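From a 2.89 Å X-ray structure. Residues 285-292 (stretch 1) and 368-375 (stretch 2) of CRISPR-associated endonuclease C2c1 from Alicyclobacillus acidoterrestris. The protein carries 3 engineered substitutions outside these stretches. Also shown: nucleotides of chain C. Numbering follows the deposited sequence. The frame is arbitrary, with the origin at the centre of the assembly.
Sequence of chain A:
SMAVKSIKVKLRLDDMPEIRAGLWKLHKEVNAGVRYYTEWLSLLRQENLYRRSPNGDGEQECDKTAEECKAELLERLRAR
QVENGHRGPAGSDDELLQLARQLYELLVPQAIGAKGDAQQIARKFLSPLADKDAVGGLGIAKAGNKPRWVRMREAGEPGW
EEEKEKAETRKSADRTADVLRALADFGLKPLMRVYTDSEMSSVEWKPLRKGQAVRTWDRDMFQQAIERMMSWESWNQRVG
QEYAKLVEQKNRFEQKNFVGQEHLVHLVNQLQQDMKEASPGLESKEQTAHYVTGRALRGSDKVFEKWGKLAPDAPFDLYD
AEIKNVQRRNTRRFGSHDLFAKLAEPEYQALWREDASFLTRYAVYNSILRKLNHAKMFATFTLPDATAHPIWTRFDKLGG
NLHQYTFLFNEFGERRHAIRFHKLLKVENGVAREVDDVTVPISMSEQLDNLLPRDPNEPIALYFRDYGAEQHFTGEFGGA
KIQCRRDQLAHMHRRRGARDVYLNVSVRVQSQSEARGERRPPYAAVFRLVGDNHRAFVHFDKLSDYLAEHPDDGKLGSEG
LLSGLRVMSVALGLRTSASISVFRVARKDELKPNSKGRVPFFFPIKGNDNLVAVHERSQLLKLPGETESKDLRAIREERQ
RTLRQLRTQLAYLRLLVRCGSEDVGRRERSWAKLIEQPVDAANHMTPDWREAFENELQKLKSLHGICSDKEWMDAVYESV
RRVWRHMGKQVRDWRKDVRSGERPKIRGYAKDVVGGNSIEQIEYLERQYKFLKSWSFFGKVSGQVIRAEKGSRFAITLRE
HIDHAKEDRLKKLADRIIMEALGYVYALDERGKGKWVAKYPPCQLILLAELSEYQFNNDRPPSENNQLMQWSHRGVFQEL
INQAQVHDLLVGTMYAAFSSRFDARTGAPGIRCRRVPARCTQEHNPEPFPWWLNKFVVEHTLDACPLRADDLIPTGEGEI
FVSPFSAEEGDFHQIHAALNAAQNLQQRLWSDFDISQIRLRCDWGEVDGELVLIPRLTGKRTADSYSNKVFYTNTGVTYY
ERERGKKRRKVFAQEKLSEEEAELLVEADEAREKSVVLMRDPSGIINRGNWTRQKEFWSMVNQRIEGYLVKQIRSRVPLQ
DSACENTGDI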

ATOM      1  N   LYS A 285      11.264 -27.742  -7.610  1.00 45.38           N
ATOM      2  CA  LYS A 285      12.605 -27.173  -7.634  1.00 44.84           C
ATOM      3  C   LYS A 285      12.936 -26.461  -6.325  1.00 56.74           C
ATOM      4  O   LYS A 285      14.091 -26.464  -5.887  1.00 56.21           O
ATOM      5  CB  LYS A 285      12.763 -26.214  -8.818  1.00 44.15           C
ATOM      6  CG  LYS A 285      12.815 -26.904 -10.177  1.00 52.69           C
ATOM      7  CD  LYS A 285      13.178 -25.931 -11.295  1.00 63.41           C
ATOM      8  CE  LYS A 285      13.445 -26.665 -12.606  1.00 67.33           C
ATOM      9  NZ  LYS A 285      13.934 -25.751 -13.677  1.00 65.73           N
ATOM     10  N   GLU A 286      11.936 -25.848  -5.695  1.00 51.13           N
ATOM     11  CA  GLU A 286      12.141 -25.188  -4.412  1.00 47.19           C
ATOM     12  C   GLU A 286      12.319 -26.209  -3.294  1.00 48.74           C
ATOM     13  O   GLU A 286      11.803 -27.328  -3.355  1.00 51.95           O
ATOM     14  CB  GLU A 286      10.958 -24.280  -4.082  1.00 41.51           C
ATOM     15  CG  GLU A 286      10.675 -23.232  -5.128  1.00 42.47           C
ATOM     16  CD  GLU A 286      11.468 -21.968  -4.901  1.00 54.14           C
ATOM     17  OE1 GLU A 286      11.601 -21.560  -3.730  1.00 55.68           O
ATOM     18  OE2 GLU A 286      11.960 -21.386  -5.890  1.00 61.62           O
ATOM     19  N   GLN A 287      13.046 -25.800  -2.251  1.00 47.52           N
ATOM     20  CA  GLN A 287      13.273 -26.683  -1.111  1.00 49.37           C
ATOM     21  C   GLN A 287      11.978 -26.979  -0.367  1.00 50.27           C
ATOM     22  O   GLN A 287      11.746 -28.118   0.055  1.00 62.19           O
ATOM     23  CB  GLN A 287      14.301 -26.068  -0.164  1.00 63.39           C
ATOM     24  CG  GLN A 287      15.731 -26.137  -0.666  1.00 86.30           C
ATOM     25  CD  GLN A 287      16.735 -25.719   0.390  1.00100.31           C
ATOM     26  OE1 GLN A 287      16.375 -25.478   1.543  1.00 99.47           O
ATOM     27  NE2 GLN A 287      18.002 -25.632   0.002  1.00103.00           N
ATOM     28  N   THR A 288      11.122 -25.969  -0.190  1.00 43.84           N
ATOM     29  CA  THR A 288       9.857 -26.137   0.514  1.00 42.98           C
ATOM     30  C   THR A 288       8.716 -26.532  -0.417  1.00 43.37           C
ATOM     31  O   THR A 288       7.549 -26.229  -0.130  1.00 52.70           O
ATOM     32  CB  THR A 288       9.505 -24.861   1.282  1.00 59.15           C
ATOM     33  OG1 THR A 288       8.936 -23.894   0.390  1.00 57.30           O
ATOM     34  CG2 THR A 288      10.748 -24.274   1.927  1.00 55.70           C
ATOM     35  N   ALA A 289       9.018 -27.209  -1.523  1.00 52.29           N
ATOM     36  CA  ALA A 289       7.980 -27.621  -2.458  1.00 49.47           C
ATOM     37  C   ALA A 289       7.050 -28.639  -1.811  1.00 51.97           C
ATOM     38  O   ALA A 289       7.502 -29.589  -1.164  1.00 56.24           O
ATOM     39  CB  ALA A 289       8.608 -28.208  -3.718  1.00 45.56           C
ATOM     40  N   HIS A 290       5.746 -28.428  -1.988  1.00 56.89           N
ATOM     41  CA  HIS A 290       4.672 -29.240  -1.421  1.00 60.57           C
ATOM     42  C   HIS A 290       4.649 -29.220   0.102  1.00 52.76           C
ATOM     43  O   HIS A 290       3.942 -30.028   0.715  1.00 49.62           O
ATOM     44  CB  HIS A 290       4.731 -30.690  -1.916  1.00 55.19           C
ATOM     45  CG  HIS A 290       4.458 -30.838  -3.377  1.00 54.79           C
ATOM     46  ND1 HIS A 290       5.460 -31.014  -4.308  1.00 55.70           N
ATOM     47  CD2 HIS A 290       3.296 -30.828  -4.073  1.00 48.23           C
ATOM     48  CE1 HIS A 290       4.927 -31.112  -5.513  1.00 50.23           C
ATOM     49  NE2 HIS A 290       3.617 -31.001  -5.397  1.00 53.89           N
ATOM     50  N   TYR A 291       5.396 -28.316   0.730  1.00 45.17           N
ATOM     51  CA  TYR A 291       5.372 -28.214   2.179  1.00 45.09           C
ATOM     52  C   TYR A 291       4.007 -27.734   2.653  1.00 44.69           C
ATOM     53  O   TYR A 291       3.301 -27.005   1.954  1.00 48.00           O
ATOM     54  CB  TYR A 291       6.466 -27.267   2.669  1.00 44.14           C
ATOM     55  CG  TYR A 291       7.826 -27.916   2.818  1.00 49.07           C
ATOM     56  CD1 TYR A 291       8.674 -27.559   3.858  1.00 55.25           C
ATOM     57  CD2 TYR A 291       8.257 -28.892   1.931  1.00 62.81           C
ATOM     58  CE1 TYR A 291       9.917 -28.147   4.004  1.00 59.31           C
ATOM     59  CE2 TYR A 291       9.501 -29.486   2.067  1.00 69.57           C
ATOM     60  CZ  TYR A 291      10.326 -29.110   3.106  1.00 65.96           C
ATOM     61  OH  TYR A 291      11.563 -29.698   3.251  1.00 63.01           O
ATOM     62  N   VAL A 292       3.634 -28.156   3.857  1.00 50.33           N
ATOM     63  CA  VAL A 292       2.322 -27.817   4.401  1.00 55.00           C
ATOM     64  C   VAL A 292       2.330 -26.346   4.808  1.00 56.45           C
ATOM     65  O   VAL A 292       3.011 -25.961   5.763  1.00 60.71           O
ATOM     66  CB  VAL A 292       1.954 -28.716   5.582  1.00 50.92           C
ATOM     67  CG1 VAL A 292       0.680 -28.223   6.234  1.00 45.68           C
ATOM     68  CG2 VAL A 292       1.791 -30.145   5.111  1.00 57.87           C
ATOM     69  N   ILE A 368       8.597 -19.770   7.714  1.00 43.05           N
ATOM     70  CA  ILE A 368       9.923 -19.288   8.076  1.00 40.24           C
ATOM     71  C   ILE A 368      10.988 -19.965   7.222  1.00 55.70           C
ATOM     72  O   ILE A 368      11.966 -19.329   6.812  1.00 67.24           O
ATOM     73  CB  ILE A 368      10.167 -19.502   9.581  1.00 40.36           C
ATOM     74  CG1 ILE A 368       9.154 -18.689  10.391  1.00 40.61           C
ATOM     75  CG2 ILE A 368      11.591 -19.136   9.958  1.00 38.19           C
ATOM     76  CD1 ILE A 368       9.346 -18.779  11.881  1.00 38.39           C
ATOM     77  N   LEU A 369      10.805 -21.253   6.918  1.00 51.17           N
ATOM     78  CA  LEU A 369      11.767 -21.964   6.080  1.00 48.86           C
ATOM     79  C   LEU A 369      11.817 -21.383   4.672  1.00 50.53           C
ATOM     80  O   LEU A 369      12.904 -21.170   4.121  1.00 52.14           O
ATOM     81  CB  LEU A 369      11.422 -23.451   6.025  1.00 50.70           C
ATOM     82  CG  LEU A 369      11.678 -24.283   7.281  1.00 50.55           C
ATOM     83  CD1 LEU A 369      11.336 -25.741   7.023  1.00 43.19           C
ATOM     84  CD2 LEU A 369      13.119 -24.143   7.747  1.00 41.94           C
ATOM     85  N   ARG A 370      10.653 -21.126   4.075  1.00 46.13           N
ATOM     86  CA  ARG A 370      10.613 -20.629   2.704  1.00 46.92           C
ATOM     87  C   ARG A 370      11.149 -19.203   2.613  1.00 53.10           C
ATOM     88  O   ARG A 370      11.950 -18.887   1.723  1.00 49.68           O
ATOM     89  CB  ARG A 370       9.187 -20.712   2.156  1.00 44.30           C
ATOM     90  CG  ARG A 370       8.994 -19.985   0.832  1.00 42.03           C
ATOM     91  CD  ARG A 370       7.942 -20.653  -0.032  1.00 43.15           C
ATOM     92  NE  ARG A 370       7.970 -20.154  -1.403  1.00 53.12           N
ATOM     93  CZ  ARG A 370       7.479 -20.818  -2.444  1.00 66.74           C
ATOM     94  NH1 ARG A 370       7.543 -20.296  -3.663  1.00 62.18           N
ATOM     95  NH2 ARG A 370       6.932 -22.014  -2.263  1.00 67.84           N
ATOM     96  N   LYS A 371      10.719 -18.322   3.522  1.00 42.80           N
ATOM     97  CA  LYS A 371      11.183 -16.938   3.477  1.00 40.31           C
ATOM     98  C   LYS A 371      12.676 -16.843   3.736  1.00 45.25           C
ATOM     99  O   LYS A 371      13.329 -15.902   3.273  1.00 58.26           O
ATOM    100  CB  LYS A 371      10.403 -16.090   4.482  1.00 35.03           C
ATOM    101  CG  LYS A 371       8.924 -15.991   4.134  1.00 82.32           C
ATOM    102  CD  LYS A 371       8.125 -15.286   5.213  1.00 88.55           C
ATOM    103  CE  LYS A 371       6.641 -15.274   4.876  1.00 80.98           C
ATOM    104  NZ  LYS A 371       5.835 -14.682   5.979  1.00 77.46           N
ATOM    105  N   LEU A 372      13.233 -17.811   4.464  1.00 49.81           N
ATOM    106  CA  LEU A 372      14.670 -17.828   4.702  1.00 47.03           C
ATOM    107  C   LEU A 372      15.431 -18.251   3.452  1.00 47.33           C
ATOM    108  O   LEU A 372      16.521 -17.735   3.175  1.00 57.35           O
ATOM    109  CB  LEU A 372      14.983 -18.761   5.866  1.00 37.26           C
ATOM    110  CG  LEU A 372      16.417 -18.721   6.376  1.00 45.85           C
ATOM    111  CD1 LEU A 372      16.781 -17.301   6.764  1.00 55.92           C
ATOM    112  CD2 LEU A 372      16.573 -19.665   7.551  1.00 45.16           C
ATOM    113  N   ASN A 373      14.876 -19.191   2.684  1.00 41.94           N
ATOM    114  CA  ASN A 373      15.542 -19.633   1.465  1.00 48.99           C
ATOM    115  C   ASN A 373      15.576 -18.544   0.405  1.00 52.66           C
ATOM    116  O   ASN A 373      16.413 -18.601  -0.503  1.00 59.90           O
ATOM    117  CB  ASN A 373      14.856 -20.883   0.915  1.00 50.77           C
ATOM    118  CG  ASN A 373      14.959 -22.061   1.859  1.00 76.88           C
ATOM    119  OD1 ASN A 373      15.897 -22.155   2.651  1.00 85.57           O
ATOM    120  ND2 ASN A 373      13.993 -22.967   1.782  1.00 94.87           N
ATOM    121  N   HIS A 374      14.695 -17.554   0.498  1.00 58.51           N
ATOM    122  CA  HIS A 374      14.672 -16.458  -0.452  1.00 49.26           C
ATOM    123  C   HIS A 374      15.221 -15.161   0.121  1.00 41.91           C
ATOM    124  O   HIS A 374      15.490 -14.231  -0.647  1.00 36.34           O
ATOM    125  CB  HIS A 374      13.240 -16.236  -0.959  1.00 40.34           C
ATOM    126  CG  HIS A 374      12.692 -17.397  -1.728  1.00 50.55           C
ATOM    127  ND1 HIS A 374      11.366 -17.490  -2.094  1.00 56.15           N
ATOM    128  CD2 HIS A 374      13.292 -18.514  -2.203  1.00 51.91           C
ATOM    129  CE1 HIS A 374      11.174 -18.614  -2.760  1.00 57.01           C
ATOM    130  NE2 HIS A 374      12.326 -19.253  -2.841  1.00 53.53           N
ATOM    131  N   ALA A 375      15.414 -15.085   1.434  1.00 42.90           N
ATOM    132  CA  ALA A 375      15.865 -13.848   2.051  1.00 36.16           C
ATOM    133  C   ALA A 375      17.250 -13.467   1.544  1.00 41.66           C
ATOM    134  O   ALA A 375      18.141 -14.310   1.409  1.00 43.21           O
ATOM    135  CB  ALA A 375      15.876 -13.989   3.573  1.00 34.34           C
TER
ATOM    136  P    DT C   6       3.596 -25.642  -3.561  1.00 43.00           P
ATOM    137  OP1  DT C   6       4.706 -25.725  -2.589  1.00 53.00           O
ATOM    138  OP2  DT C   6       2.903 -24.354  -3.789  1.00 57.63           O
ATOM    139  O5'  DT C   6       4.122 -26.182  -4.969  1.00 61.12           O
ATOM    140  C5'  DT C   6       4.803 -27.430  -5.044  1.00 60.28           C
ATOM    141  C4'  DT C   6       5.098 -27.792  -6.487  1.00 58.83           C
ATOM    142  O4'  DT C   6       3.861 -28.092  -7.167  1.00 54.32           O
ATOM    143  C3'  DT C   6       5.738 -26.682  -7.305  1.00 46.87           C
ATOM    144  O3'  DT C   6       7.151 -26.722  -7.150  1.00 44.34           O
ATOM    145  C2'  DT C   6       5.328 -27.055  -8.726  1.00 48.23           C
ATOM    146  C1'  DT C   6       3.954 -27.698  -8.524  1.00 48.85           C
ATOM    147  N1   DT C   6       2.823 -26.785  -8.847  1.00 47.53           N
ATOM    148  C2   DT C   6       2.210 -26.894 -10.068  1.00 62.55           C
ATOM    149  O2   DT C   6       2.538 -27.714 -10.904  1.00 79.47           O
ATOM    150  N3   DT C   6       1.191 -26.009 -10.280  1.00 66.73           N
ATOM    151  C4   DT C   6       0.733 -25.039  -9.411  1.00 65.05           C
ATOM    152  O4   DT C   6      -0.193 -24.288  -9.696  1.00 69.52           O
ATOM    153  C5   DT C   6       1.420 -24.971  -8.145  1.00 62.89           C
ATOM    154  C7   DT C   6       1.009 -23.955  -7.120  1.00 53.44           C
ATOM    155  C6   DT C   6       2.423 -25.837  -7.925  1.00 54.60           C
ATOM    156  P    DG C   7       8.015 -25.370  -7.139  1.00 47.59           P
ATOM    157  OP1  DG C   7       9.407 -25.765  -6.834  1.00 57.27           O
ATOM    158  OP2  DG C   7       7.324 -24.365  -6.303  1.00 43.39           O
ATOM    159  O5'  DG C   7       8.005 -24.900  -8.658  1.00 42.91           O
ATOM    160  C5'  DG C   7       8.609 -25.718  -9.643  1.00 44.77           C
ATOM    161  C4'  DG C   7       8.800 -24.947 -10.929  1.00 52.30           C
ATOM    162  O4'  DG C   7       7.503 -24.668 -11.515  1.00 57.10           O
ATOM    163  C3'  DG C   7       9.503 -23.602 -10.766  1.00 47.12           C
ATOM    164  O3'  DG C   7      10.446 -23.417 -11.800  1.00 55.07           O
ATOM    165  C2'  DG C   7       8.369 -22.583 -10.845  1.00 50.84           C
ATOM    166  C1'  DG C   7       7.347 -23.286 -11.730  1.00 49.82           C
ATOM    167  N9   DG C   7       5.973 -22.934 -11.398  1.00 46.31           N
ATOM    168  C8   DG C   7       5.385 -23.003 -10.160  1.00 44.53           C
ATOM    169  N7   DG C   7       4.140 -22.619 -10.153  1.00 42.97           N
ATOM    170  C5   DG C   7       3.884 -22.273 -11.472  1.00 47.30           C
ATOM    171  C6   DG C   7       2.701 -21.786 -12.070  1.00 53.82           C
ATOM    172  O6   DG C   7       1.607 -21.557 -11.532  1.00 52.25           O
ATOM    173  N1   DG C   7       2.870 -21.560 -13.435  1.00 55.85           N
ATOM    174  C2   DG C   7       4.036 -21.778 -14.130  1.00 58.46           C
ATOM    175  N2   DG C   7       4.006 -21.502 -15.440  1.00 62.24           N
ATOM    176  N3   DG C   7       5.154 -22.234 -13.580  1.00 62.55           N
ATOM    177  C4   DG C   7       5.005 -22.458 -12.252  1.00 55.09           C
ATOM    178  P    DT C   8      11.509 -22.217 -11.711  1.00 64.57           P
ATOM    179  OP1  DT C   8      12.804 -22.757 -12.183  1.00 66.92           O
ATOM    180  OP2  DT C   8      11.405 -21.599 -10.369  1.00 54.19           O
ATOM    181  O5'  DT C   8      10.953 -21.148 -12.758  1.00 42.77           O
ATOM    182  C5'  DT C   8      10.409 -21.586 -13.996  1.00 45.17           C
ATOM    183  C4'  DT C   8       9.846 -20.414 -14.771  1.00 48.77           C
ATOM    184  O4'  DT C   8       8.420 -20.298 -14.520  1.00 67.62           O
ATOM    185  C3'  DT C   8      10.460 -19.065 -14.408  1.00 41.35           C
ATOM    186  O3'  DT C   8      10.757 -18.338 -15.581  1.00 48.90           O
ATOM    187  C2'  DT C   8       9.375 -18.385 -13.575  1.00 47.62           C
ATOM    188  C1'  DT C   8       8.105 -18.969 -14.172  1.00 61.13           C
ATOM    189  N1   DT C   8       6.944 -18.988 -13.218  1.00 56.21           N
ATOM    190  C2   DT C   8       5.667 -18.805 -13.701  1.00 48.15           C
ATOM    191  O2   DT C   8       5.417 -18.630 -14.880  1.00 47.82           O
ATOM    192  N3   DT C   8       4.682 -18.838 -12.750  1.00 48.73           N
ATOM    193  C4   DT C   8       4.840 -19.032 -11.390  1.00 56.59           C
ATOM    194  O4   DT C   8       3.891 -19.049 -10.614  1.00 52.07           O
ATOM    195  C5   DT C   8       6.202 -19.214 -10.948  1.00 63.96           C
ATOM    196  C7   DT C   8       6.496 -19.432  -9.493  1.00 68.50           C
ATOM    197  C6   DT C   8       7.178 -19.184 -11.871  1.00 52.64           C

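The unusual feature of this contact is how much work a single residue, E286, does: its carboxylate faces the helix and its backbone amide holds a phosphate. E286 accepts a hydrogen bond from the other stretch, H374 NE2 to E286 OE1 at 2.6 Å, while E286 N donates to OP1 of DG7 at 2.8 Å, and K285 N reaches the same OP1 of DG7 at 2.8 Å. The example illustrates a general principle, that a loop can present main-chain amides to a phosphate while its side chains brace it against a neighbouring helix.

The loop owes its shape to two successive turns. A type I turn runs from E286 to A289, closed by a weak hydrogen bond from A289 N to E286 O (3.3 Å), and a type II turn from T288 to Y291 follows, with Y291 N bonded to T288 O at 3.1 Å. H290, at the third position of the second turn, has a positive phi of 63°, and H290 N donates to OP1 of DT6 at 3.0 Å. As the turns wind, E286, Q287, T288 and Y291 direct their CA-to-CB bonds toward the helix, whereas that of A289 points away. The helix answers with two pairs, L369 with N373 and R370 with H374, each four residues apart, so that one side of the helix meets the loop.

At the H374 end, E286 adopts m for both chi1 and chi2, which brings OE1 to the edge of the imidazole, near its plane, where the NE2 proton can point at it. Histidine suits this place because its ring offers an N-H to the carboxylate. The CA-to-CB bond of H374 runs sideways, but the end of its side chain comes nearer. The same E286 OE1 lies over one face of the R370 guanidinium, 4.3 Å from R370 NH1. That position offers no N-H to the oxygen, so the attraction is one of opposite charges without a salt bridge.

T288 is buried and gives up the most area to the helix. The T288 CA lies 6.0 Å from the R370 CA, the nearest approach of the two backbones by CA atoms. With chi1 in the p well, T288 OG1 sits 3.4 Å from R370 CD, while T288 CG2 lies 4.1 Å from L369 C and 3.5 Å from N373 ND2. Threonine thus suits its place: the methyl packs against the helix, and the hydroxyl lies alongside the aliphatic part of the arginine.

The apolar portion is small. L369 CD1 approaches the edge of the Y291 ring, 4.1 Å from Y291 CE1, so that leucine gives a methyl to the tyrosine without stacking. The extended side chain of Q287 (chi1 m, chi2 t) brings Q287 OE1 to 3.5 Å from N373 ND2; Q287 is exposed, which suits a polar amide.

Altogether the stretches bury 345 Å², summed over both sides. This modest surface combines a short hydrogen bond, a buried threonine and a small apolar contact, all made by a loop that also binds phosphate.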